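Local coordinates for cycloalternan-forming enzyme (Listeria monocytogenes serovar 1/2a, PDB 5F7U), which is a multidomain member of glycoside hydrolase family 31, with a TIM barrel flanked by beta domains, and holds glucose units at several separate sites, at residues E738-M741 and L747-P750; E767-W772 and R829-G834; I783-D788 and P793-A798. The protein carries 1 engineered substitution. All coordinates share one frame; numbering follows the deposited sequence.

Contact 1: E738-M741 and L747-P750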
loop_
_atom_site.group_PDB
_atom_site.type_symbol
_atom_site.label_atom_id
_atom_site.label_comp_id
_atom_site.label_asym_id
_atom_site.label_seq_id
_atom_site.Cartn_x
_atom_site.Cartn_y
_atom_site.Cartn_z
ATOM N N GLU A 738 -7.494 10.295 -4.980
ATOM C CA GLU A 738 -8.821 10.087 -4.410
ATOM C C GLU A 738 -9.629 9.062 -5.201
ATOM O O GLU A 738 -10.866 9.007 -5.123
ATOM C CB GLU A 738 -9.582 11.417 -4.249
ATOM C CG GLU A 738 -8.806 12.474 -3.471
ATOM C CD GLU A 738 -9.600 13.744 -3.165
ATOM O OE1 GLU A 738 -10.779 13.863 -3.566
ATOM O OE2 GLU A 738 -9.036 14.624 -2.460
ATOM N N GLN A 739 -8.910 8.226 -5.943
ATOM C CA GLN A 739 -9.490 7.051 -6.598
ATOM C C GLN A 739 -8.361 6.064 -6.818
ATOM O O GLN A 739 -7.180 6.433 -6.716
ATOM C CB GLN A 739 -10.142 7.410 -7.936
ATOM C CG GLN A 739 -9.159 7.902 -9.006
ATOM C CD GLN A 739 -9.884 8.303 -10.279
ATOM O OE1 GLN A 739 -10.552 9.325 -10.321
ATOM N NE2 GLN A 739 -9.742 7.493 -11.319
ATOM N N TYR A 740 -8.709 4.829 -7.158
ATOM C CA TYR A 740 -7.688 3.806 -7.366
ATOM C C TYR A 740 -8.265 2.593 -8.042
ATOM O O TYR A 740 -9.497 2.446 -8.148
ATOM C CB TYR A 740 -7.075 3.385 -6.018
ATOM C CG TYR A 740 -8.065 2.980 -4.954
ATOM C CD1 TYR A 740 -8.556 1.658 -4.868
ATOM C CD2 TYR A 740 -8.507 3.918 -3.997
ATOM C CE1 TYR A 740 -9.458 1.288 -3.856
ATOM C CE2 TYR A 740 -9.405 3.551 -2.986
ATOM C CZ TYR A 740 -9.869 2.240 -2.925
ATOM O OH TYR A 740 -10.751 1.881 -1.911
ATOM N N MET A 741 -7.382 1.715 -8.505
ATOM C CA MET A 741 -7.817 0.420 -9.031
ATOM C C MET A 741 -7.776 -0.589 -7.899
ATOM O O MET A 741 -6.876 -0.544 -7.044
ATOM C CB MET A 741 -6.908 -0.065 -10.165
ATOM C CG MET A 741 -6.911 0.812 -11.418
ATOM S SD MET A 741 -8.532 0.991 -12.188
ATOM C CE MET A 741 -8.932 -0.692 -12.667
ATOM N N LEU A 747 -12.507 0.101 -10.685
ATOM C CA LEU A 747 -12.060 1.455 -10.393
ATOM C C LEU A 747 -12.923 1.973 -9.248
ATOM O O LEU A 747 -14.171 2.058 -9.367
ATOM C CB LEU A 747 -12.149 2.343 -11.641
ATOM C CG LEU A 747 -11.492 3.745 -11.612
ATOM C CD1 LEU A 747 -11.421 4.275 -13.039
ATOM C CD2 LEU A 747 -12.216 4.757 -10.720
ATOM N N VAL A 748 -12.274 2.310 -8.130
ATOM C CA VAL A 748 -13.009 2.745 -6.931
ATOM C C VAL A 748 -12.717 4.220 -6.681
ATOM O O VAL A 748 -11.560 4.620 -6.665
ATOM C CB VAL A 748 -12.578 1.934 -5.671
ATOM C CG1 VAL A 748 -13.309 2.413 -4.423
ATOM C CG2 VAL A 748 -12.810 0.447 -5.884
ATOM N N ALA A 749 -13.761 5.009 -6.402
ATOM C CA ALA A 749 -13.593 6.435 -6.179
ATOM C C ALA A 749 -14.221 6.891 -4.860
ATOM O O ALA A 749 -15.345 7.373 -4.843
ATOM C CB ALA A 749 -14.142 7.210 -7.380
ATOM N N PRO A 750 -13.488 6.732 -3.731
ATOM C CA PRO A 750 -14.135 7.094 -2.471
ATOM C C PRO A 750 -14.286 8.608 -2.336
ATOM O O PRO A 750 -13.572 9.366 -3.002
ATOM C CB PRO A 750 -13.184 6.540 -1.415
ATOM C CG PRO A 750 -11.854 6.588 -2.053
ATOM C CD PRO A 750 -12.104 6.255 -3.519
#
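Y740 and V748 face each other as an antiparallel hydrogen-bonded pair: Y740 N donates to V748 O at 2.9 Å, and V748 N returns a straighter bond to Y740 O (N-H...O 171°). The end-to-end directions of the segments differ by 151°, and M741 with L747 forms the next, non-hydrogen-bonded pair. Beyond Y740 the ladder gives way to a C-H...O contact, Q739 CA to V748 O at 3.2 Å. With CG held between its backbone N and carbonyl carbon (chi1 52°), the Y740 ring lies alongside V748, whose CB sits over one ring face, 4.1 Å from the centroid. V748 CG1 reaches farther out, to 3.6 Å from Y740 OH, and P750 CD approaches the ring obliquely. The phenol oxygen is hydrogen-bonded to F654 O. On the side of the sheet that carries M741 and L747, M741 SD lies 3.9 Å from L747 CB. Q739 NE2 meets the L747 methyls, CD2 at 3.7 Å, while hydrogen-bonded to Y762 O. Helix 607-622 packs on the Y740 ring and helix 723-726 on M741 and L747, so both sides are buried. Strands 740-742 and 746-748 thus make a beta hairpin within the antiparallel sheet of the family 31 C-terminal domain.

Contact 2: E767-W772 and R829-G834. With GLC (alpha-D-glucopyranose), chain B.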
loop_
_atom_site.group_PDB
_atom_site.type_symbol
_atom_site.label_atom_id
_atom_site.label_comp_id
_atom_site.label_asym_id
_atom_site.label_seq_id
_atom_site.Cartn_x
_atom_site.Cartn_y
_atom_site.Cartn_z
ATOM N N GLU A 767 -14.170 1.352 -21.728
ATOM C CA GLU A 767 -15.534 1.499 -21.223
ATOM C C GLU A 767 -15.609 1.044 -19.771
ATOM O O GLU A 767 -15.039 0.018 -19.437
ATOM C CB GLU A 767 -16.481 0.659 -22.087
ATOM C CG GLU A 767 -17.947 0.844 -21.741
ATOM C CD GLU A 767 -18.854 0.124 -22.707
ATOM O OE1 GLU A 767 -18.979 0.580 -23.860
ATOM O OE2 GLU A 767 -19.471 -0.881 -22.315
ATOM N N TRP A 768 -16.308 1.809 -18.927
ATOM C CA TRP A 768 -16.423 1.545 -17.498
ATOM C C TRP A 768 -17.891 1.416 -17.147
ATOM O O TRP A 768 -18.686 2.246 -17.570
ATOM C CB TRP A 768 -15.803 2.695 -16.695
ATOM C CG TRP A 768 -14.343 2.815 -17.009
ATOM C CD1 TRP A 768 -13.781 3.563 -18.006
ATOM C CD2 TRP A 768 -13.277 2.106 -16.385
ATOM N NE1 TRP A 768 -12.417 3.377 -18.022
ATOM C CE2 TRP A 768 -12.083 2.492 -17.036
ATOM C CE3 TRP A 768 -13.204 1.196 -15.305
ATOM C CZ2 TRP A 768 -10.822 1.997 -16.656
ATOM C CZ3 TRP A 768 -11.959 0.711 -14.924
ATOM C CH2 TRP A 768 -10.782 1.108 -15.597
ATOM N N VAL A 769 -18.255 0.379 -16.400
ATOM C CA VAL A 769 -19.660 0.155 -16.091
ATOM C C VAL A 769 -19.829 0.198 -14.581
ATOM O O VAL A 769 -19.108 -0.475 -13.854
ATOM C CB VAL A 769 -20.169 -1.192 -16.680
ATOM C CG1 VAL A 769 -21.614 -1.432 -16.267
ATOM C CG2 VAL A 769 -20.038 -1.197 -18.200
ATOM N N ASP A 770 -20.784 1.006 -14.129
ATOM C CA ASP A 770 -21.133 1.138 -12.711
ATOM C C ASP A 770 -21.584 -0.226 -12.195
ATOM O O ASP A 770 -22.556 -0.788 -12.697
ATOM C CB ASP A 770 -22.261 2.180 -12.632
ATOM C CG ASP A 770 -22.688 2.513 -11.219
ATOM O OD1 ASP A 770 -22.745 1.611 -10.361
ATOM O OD2 ASP A 770 -23.016 3.700 -11.005
ATOM N N ILE A 771 -20.880 -0.779 -11.212
ATOM C CA ILE A 771 -21.193 -2.153 -10.761
ATOM C C ILE A 771 -22.512 -2.287 -9.995
ATOM O O ILE A 771 -23.012 -3.400 -9.819
ATOM C CB ILE A 771 -20.036 -2.823 -9.973
ATOM C CG1 ILE A 771 -19.837 -2.170 -8.594
ATOM C CG2 ILE A 771 -18.748 -2.768 -10.809
ATOM C CD1 ILE A 771 -18.969 -2.974 -7.636
ATOM N N TRP A 772 -23.057 -1.162 -9.533
ATOM C CA TRP A 772 -24.239 -1.167 -8.680
ATOM C C TRP A 772 -25.524 -1.160 -9.491
ATOM O O TRP A 772 -26.547 -1.645 -9.019
ATOM C CB TRP A 772 -24.244 0.076 -7.788
ATOM C CG TRP A 772 -22.996 0.243 -6.989
ATOM C CD1 TRP A 772 -21.987 1.154 -7.205
ATOM C CD2 TRP A 772 -22.631 -0.493 -5.815
ATOM N NE1 TRP A 772 -21.003 1.012 -6.243
ATOM C CE2 TRP A 772 -21.372 0.015 -5.376
ATOM C CE3 TRP A 772 -23.238 -1.530 -5.093
ATOM C CZ2 TRP A 772 -20.715 -0.482 -4.240
ATOM C CZ3 TRP A 772 -22.580 -2.031 -3.942
ATOM C CH2 TRP A 772 -21.329 -1.502 -3.537
ATOM N N ARG A 829 -19.514 -12.300 -12.626
ATOM C CA ARG A 829 -20.019 -11.108 -13.289
ATOM C C ARG A 829 -19.104 -10.803 -14.473
ATOM O O ARG A 829 -17.886 -10.731 -14.311
ATOM C CB ARG A 829 -20.041 -9.943 -12.287
ATOM C CG ARG A 829 -20.518 -8.596 -12.810
ATOM C CD ARG A 829 -22.011 -8.549 -13.130
ATOM N NE ARG A 829 -22.880 -8.586 -11.952
ATOM C CZ ARG A 829 -23.177 -7.540 -11.187
ATOM N NH1 ARG A 829 -24.035 -7.696 -10.177
ATOM N NH2 ARG A 829 -22.635 -6.343 -11.433
ATOM N N VAL A 830 -19.702 -10.629 -15.658
ATOM C CA VAL A 830 -18.969 -10.532 -16.917
ATOM C C VAL A 830 -19.425 -9.294 -17.673
ATOM O O VAL A 830 -20.627 -9.106 -17.882
ATOM C CB VAL A 830 -19.197 -11.796 -17.798
ATOM C CG1 VAL A 830 -18.504 -11.659 -19.156
ATOM C CG2 VAL A 830 -18.669 -13.047 -17.074
ATOM N N TYR A 831 -18.455 -8.467 -18.075
ATOM C CA TYR A 831 -18.696 -7.307 -18.932
ATOM C C TYR A 831 -18.031 -7.595 -20.272
ATOM O O TYR A 831 -16.849 -7.268 -20.457
ATOM C CB TYR A 831 -18.167 -6.013 -18.252
ATOM C CG TYR A 831 -18.903 -5.739 -16.963
ATOM C CD1 TYR A 831 -20.123 -5.057 -16.967
ATOM C CD2 TYR A 831 -18.407 -6.202 -15.749
ATOM C CE1 TYR A 831 -20.824 -4.826 -15.785
ATOM C CE2 TYR A 831 -19.091 -5.973 -14.558
ATOM C CZ TYR A 831 -20.304 -5.293 -14.593
ATOM O OH TYR A 831 -20.997 -5.067 -13.436
ATOM N N PRO A 832 -18.777 -8.231 -21.216
ATOM C CA PRO A 832 -18.128 -8.709 -22.441
ATOM C C PRO A 832 -17.524 -7.577 -23.268
ATOM O O PRO A 832 -18.169 -6.544 -23.491
ATOM C CB PRO A 832 -19.270 -9.372 -23.225
ATOM C CG PRO A 832 -20.363 -9.612 -22.244
ATOM C CD PRO A 832 -20.229 -8.521 -21.214
ATOM N N SER A 833 -16.286 -7.792 -23.695
ATOM C CA SER A 833 -15.558 -6.875 -24.566
ATOM C C SER A 833 -14.430 -7.638 -25.222
ATOM O O SER A 833 -13.429 -7.926 -24.580
ATOM C CB SER A 833 -14.974 -5.702 -23.785
ATOM O OG SER A 833 -14.327 -4.830 -24.708
ATOM N N GLY A 834 -14.616 -8.000 -26.492
ATOM C CA GLY A 834 -13.655 -8.852 -27.201
ATOM C C GLY A 834 -13.411 -10.151 -26.452
ATOM O O GLY A 834 -14.340 -10.711 -25.842
HETATM C C1 GLC B . -25.874 6.972 -10.083
HETATM C C2 GLC B . -25.026 8.234 -9.908
HETATM C C3 GLC B . -24.870 8.931 -11.268
HETATM C C4 GLC B . -24.340 7.950 -12.327
HETATM C C5 GLC B . -25.285 6.742 -12.422
HETATM C C6 GLC B . -24.874 5.664 -13.420
HETATM O O2 GLC B . -25.671 9.110 -8.975
HETATM O O3 GLC B . -24.038 10.090 -11.145
HETATM O O4 GLC B . -24.224 8.582 -13.602
HETATM O O5 GLC B . -25.340 6.133 -11.123
HETATM O O6 GLC B . -23.554 5.204 -13.104
HETATM O O HOH W 1 -17.400 -3.203 -23.343
HETATM O O HOH W 2 -23.071 -3.417 -13.603
HETATM O O HOH W 3 -25.137 -4.940 -9.673
#
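V769 and Y831 form the close-packed part of this contact: V769 CG1 comes to 3.5 Å from Y831 CE1, and V769 CB lies only slightly farther from the same ring carbon. The valine approaches the ring obliquely. Its CG1 is anti to the backbone N (chi1 177°), which brings that methyl against the CD1-CE1 side of the tyrosine. I771 adds a looser van der Waals touch, its CA 4.0 Å from Y831 OH.

Within 829-834, R829 NH2 holds that hydroxyl, donating to Y831 OH at 2.9 Å with the oxygen 5° out of the guanidinium plane. The links across are weaker or water-borne: the same nitrogen makes a long, weak bond to I771 O at 3.4 Å. Both oxygens lie at the guanidinium edge, in its plane. Bends at chi2 and chi3 (both 70°) fold the arginine chain, while NE is anchored by Q877 OE1. Water 3 donates to I771 O and accepts from R829 NH1; water 2 donates to D770 O and lies 2.7 Å from Y831 OH, in the ring plane. Hydration is thus part of the joint. Toward E767 the segments have no direct contact, and water 1 spans E767 OE2 and P832 O by two weak bonds.

D770 CB points away from 829-834. Its OD1 accepts from W772 N in an Asx turn, and OD2 takes the O6 hydroxyl of glucose chain B at 2.6 Å, a pocket contact that H777 and N773 also serve. Strand 767-770 lies between strands 794-797 and 776-778 of the C-terminal-domain sheet, whereas strand 825-830 runs between 801-806 and 874-879 of the next sheet; F879 of the latter packs on both V769 and Y831.

Contact 3: I783-D788 and P793-A798. With GLC (alpha-D-glucopyranose), chain B; GLC (alpha-D-glucopyranose), chain C.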
loop_
_atom_site.group_PDB
_atom_site.type_symbol
_atom_site.label_atom_id
_atom_site.label_comp_id
_atom_site.label_asym_id
_atom_site.label_seq_id
_atom_site.Cartn_x
_atom_site.Cartn_y
_atom_site.Cartn_z
ATOM N N ILE A 783 -15.654 12.339 -15.164
ATOM C CA ILE A 783 -17.109 12.411 -15.023
ATOM C C ILE A 783 -17.466 12.980 -13.650
ATOM O O ILE A 783 -16.622 12.996 -12.745
ATOM C CB ILE A 783 -17.806 11.043 -15.267
ATOM C CG1 ILE A 783 -17.425 10.001 -14.189
ATOM C CG2 ILE A 783 -17.523 10.550 -16.695
ATOM C CD1 ILE A 783 -18.366 8.808 -14.148
ATOM N N SER A 784 -18.704 13.464 -13.519
ATOM C CA SER A 784 -19.249 13.867 -12.218
ATOM C C SER A 784 -20.277 12.828 -11.793
ATOM O O SER A 784 -21.262 12.599 -12.492
ATOM C CB SER A 784 -19.866 15.259 -12.307
ATOM O OG SER A 784 -20.287 15.700 -11.027
ATOM N N TYR A 785 -20.027 12.178 -10.665
ATOM C CA TYR A 785 -20.908 11.133 -10.149
ATOM C C TYR A 785 -21.592 11.640 -8.887
ATOM O O TYR A 785 -20.913 12.056 -7.926
ATOM C CB TYR A 785 -20.077 9.877 -9.835
ATOM C CG TYR A 785 -20.838 8.583 -9.572
ATOM C CD1 TYR A 785 -21.399 8.323 -8.325
ATOM C CD2 TYR A 785 -20.914 7.576 -10.555
ATOM C CE1 TYR A 785 -22.053 7.118 -8.061
ATOM C CE2 TYR A 785 -21.555 6.373 -10.305
ATOM C CZ TYR A 785 -22.126 6.154 -9.059
ATOM O OH TYR A 785 -22.760 4.964 -8.794
ATOM N N TYR A 786 -22.933 11.627 -8.879
ATOM C CA TYR A 786 -23.646 12.012 -7.667
ATOM C C TYR A 786 -23.592 10.853 -6.674
ATOM O O TYR A 786 -24.108 9.756 -6.941
ATOM C CB TYR A 786 -25.111 12.420 -7.936
ATOM C CG TYR A 786 -25.857 12.688 -6.639
ATOM C CD1 TYR A 786 -25.581 13.832 -5.877
ATOM C CD2 TYR A 786 -26.810 11.781 -6.155
ATOM C CE1 TYR A 786 -26.243 14.073 -4.667
ATOM C CE2 TYR A 786 -27.476 12.010 -4.952
ATOM C CZ TYR A 786 -27.193 13.153 -4.221
ATOM O OH TYR A 786 -27.873 13.382 -3.053
ATOM N N ALA A 787 -22.972 11.114 -5.523
ATOM C CA ALA A 787 -22.870 10.094 -4.482
ATOM C C ALA A 787 -23.300 10.681 -3.150
ATOM O O ALA A 787 -22.552 11.449 -2.508
ATOM C CB ALA A 787 -21.442 9.564 -4.400
ATOM N N ASP A 788 -24.507 10.326 -2.720
ATOM C CA ASP A 788 -24.927 10.701 -1.374
ATOM C C ASP A 788 -24.073 9.935 -0.380
ATOM O O ASP A 788 -23.215 9.132 -0.784
ATOM C CB ASP A 788 -26.438 10.472 -1.157
ATOM C CG ASP A 788 -26.842 8.990 -1.135
ATOM O OD1 ASP A 788 -26.034 8.073 -0.845
ATOM O OD2 ASP A 788 -28.038 8.743 -1.389
ATOM N N PRO A 793 -18.912 5.372 -5.758
ATOM C CA PRO A 793 -18.746 5.059 -7.198
ATOM C C PRO A 793 -17.732 3.930 -7.385
ATOM O O PRO A 793 -16.593 4.057 -6.945
ATOM C CB PRO A 793 -18.180 6.360 -7.794
ATOM C CG PRO A 793 -18.431 7.415 -6.753
ATOM C CD PRO A 793 -18.423 6.721 -5.421
ATOM N N VAL A 794 -18.155 2.822 -7.993
ATOM C CA VAL A 794 -17.242 1.712 -8.335
ATOM C C VAL A 794 -17.605 1.233 -9.736
ATOM O O VAL A 794 -18.780 0.999 -10.010
ATOM C CB VAL A 794 -17.312 0.516 -7.352
ATOM C CG1 VAL A 794 -16.274 -0.538 -7.736
ATOM C CG2 VAL A 794 -17.035 0.950 -5.903
ATOM N N PHE A 795 -16.597 1.084 -10.598
ATOM C CA PHE A 795 -16.811 0.732 -12.006
ATOM C C PHE A 795 -15.958 -0.452 -12.429
ATOM O O PHE A 795 -14.798 -0.576 -12.010
ATOM C CB PHE A 795 -16.461 1.906 -12.920
ATOM C CG PHE A 795 -17.018 3.225 -12.460
ATOM C CD1 PHE A 795 -16.355 3.969 -11.480
ATOM C CD2 PHE A 795 -18.215 3.729 -13.012
ATOM C CE1 PHE A 795 -16.870 5.184 -11.042
ATOM C CE2 PHE A 795 -18.717 4.959 -12.593
ATOM C CZ PHE A 795 -18.044 5.685 -11.604
ATOM N N ALA A 796 -16.530 -1.310 -13.272
ATOM C CA ALA A 796 -15.778 -2.427 -13.838
ATOM C C ALA A 796 -15.273 -2.085 -15.227
ATOM O O ALA A 796 -16.002 -1.552 -16.048
ATOM C CB ALA A 796 -16.641 -3.681 -13.905
ATOM N N LYS A 797 -14.025 -2.462 -15.468
ATOM C CA LYS A 797 -13.326 -2.304 -16.743
ATOM C C LYS A 797 -13.925 -3.232 -17.791
ATOM O O LYS A 797 -14.395 -4.324 -17.465
ATOM C CB LYS A 797 -11.874 -2.690 -16.493
ATOM C CG LYS A 797 -10.905 -2.456 -17.615
ATOM C CD LYS A 797 -9.484 -2.562 -17.059
ATOM C CE LYS A 797 -9.037 -3.978 -16.755
ATOM N NZ LYS A 797 -7.573 -3.939 -16.413
ATOM N N ALA A 798 -13.899 -2.794 -19.054
ATOM C CA ALA A 798 -14.359 -3.624 -20.178
ATOM C C ALA A 798 -13.644 -4.971 -20.190
ATOM O O ALA A 798 -12.423 -5.030 -20.047
ATOM C CB ALA A 798 -14.139 -2.883 -21.500
HETATM C C1 GLC B . -25.874 6.972 -10.083
HETATM C C2 GLC B . -25.026 8.234 -9.908
HETATM C C3 GLC B . -24.870 8.931 -11.268
HETATM C C4 GLC B . -24.340 7.950 -12.327
HETATM C C5 GLC B . -25.285 6.742 -12.422
HETATM C C6 GLC B . -24.874 5.664 -13.420
HETATM O O2 GLC B . -25.671 9.110 -8.975
HETATM O O3 GLC B . -24.038 10.090 -11.145
HETATM O O4 GLC B . -24.224 8.582 -13.602
HETATM O O5 GLC B . -25.340 6.133 -11.123
HETATM O O6 GLC B . -23.554 5.204 -13.104
HETATM C C1 GLC C . -30.030 12.467 -8.977
HETATM C C2 GLC C . -30.930 11.526 -9.815
HETATM C C3 GLC C . -30.205 10.247 -10.276
HETATM C C4 GLC C . -28.979 10.747 -11.059
HETATM C C5 GLC C . -28.038 11.601 -10.189
HETATM C C6 GLC C . -27.398 12.720 -11.021
HETATM O O1 GLC C . -30.495 12.614 -7.624
HETATM O O2 GLC C . -32.179 11.259 -9.162
HETATM O O3 GLC C . -31.178 9.399 -10.957
HETATM O O4 GLC C . -28.205 9.697 -11.647
HETATM O O5 GLC C . -28.639 12.077 -8.962
HETATM O O6 GLC C . -27.880 14.043 -10.748
#
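The Y785 ring is sandwiched between protein and sugar. P793 CB sits over the centre of one face, 3.8 Å from the centroid and 9° off the ring normal, a CH-pi contact; over the opposite face lies C2 of glucose chain B, 3.6 Å above the plane. P793 CG slides toward the rim, reaching 3.5 Å from Y785 CD1. F795 meets the CD2-CE2 side of the ring obliquely, from the same side of the plane as P793, with its CZ 3.6 Å from Y785 CD2. The tyrosine carbon is near the F795 ring plane, at its edge, and the two planes stand at 87°.

I783 CD1 meets F795 CZ from the opposite direction at 4.0 Å, and A787 CB lies near P793 CD, so the apolar contact runs along one side of 783-788. Y785 has CG anti to its amide nitrogen (chi1 -167°), which carries the ring across to the proline. Its OH is hydrogen-bonded to D770, tying down the far end of a ring that supports a sugar.

The adjacent Y786 points away from 793-798 and grips the same glucose through its backbone: Y786 N donates to O3 at 3.0 Å, and O2 donates to Y786 O at 2.6 Å. Y786 CD2 also approaches O5 of glucose chain C. Y785 and Y786, with the neighbouring S784, belong to the glycan pocket. Strand 781-786 pairs with 758-763 in a two-stranded sheet, while strand 794-797 lies between 746-748 and 767-770 in the six-stranded one; V761 of strand 758-763 packs on both I783 and F795.

Strand 794-797 binds the set together, flanked in one sheet by 746-748 of contact 1 and 767-770 of contact 2. Backbone pairs mark both seams: L747 N to F795 O at 2.7 Å and V769 O to A796 N at 2.8 Å. Contact 1 lies deepest, its centre about 14 Å from that of the chain, against about 22 Å for contact 3 and 26 Å for contact 2. All three are largely buried, but their chemistry differs: backbone bonding within a hairpin in contact 1, an aromatic-proline cluster in contact 3, and a water-linked joint between sheets in contact 2. Contacts 2 and 3 share glucose chain B, and a hydrogen bond between D770 OD2 and Y785 OH joins them directly.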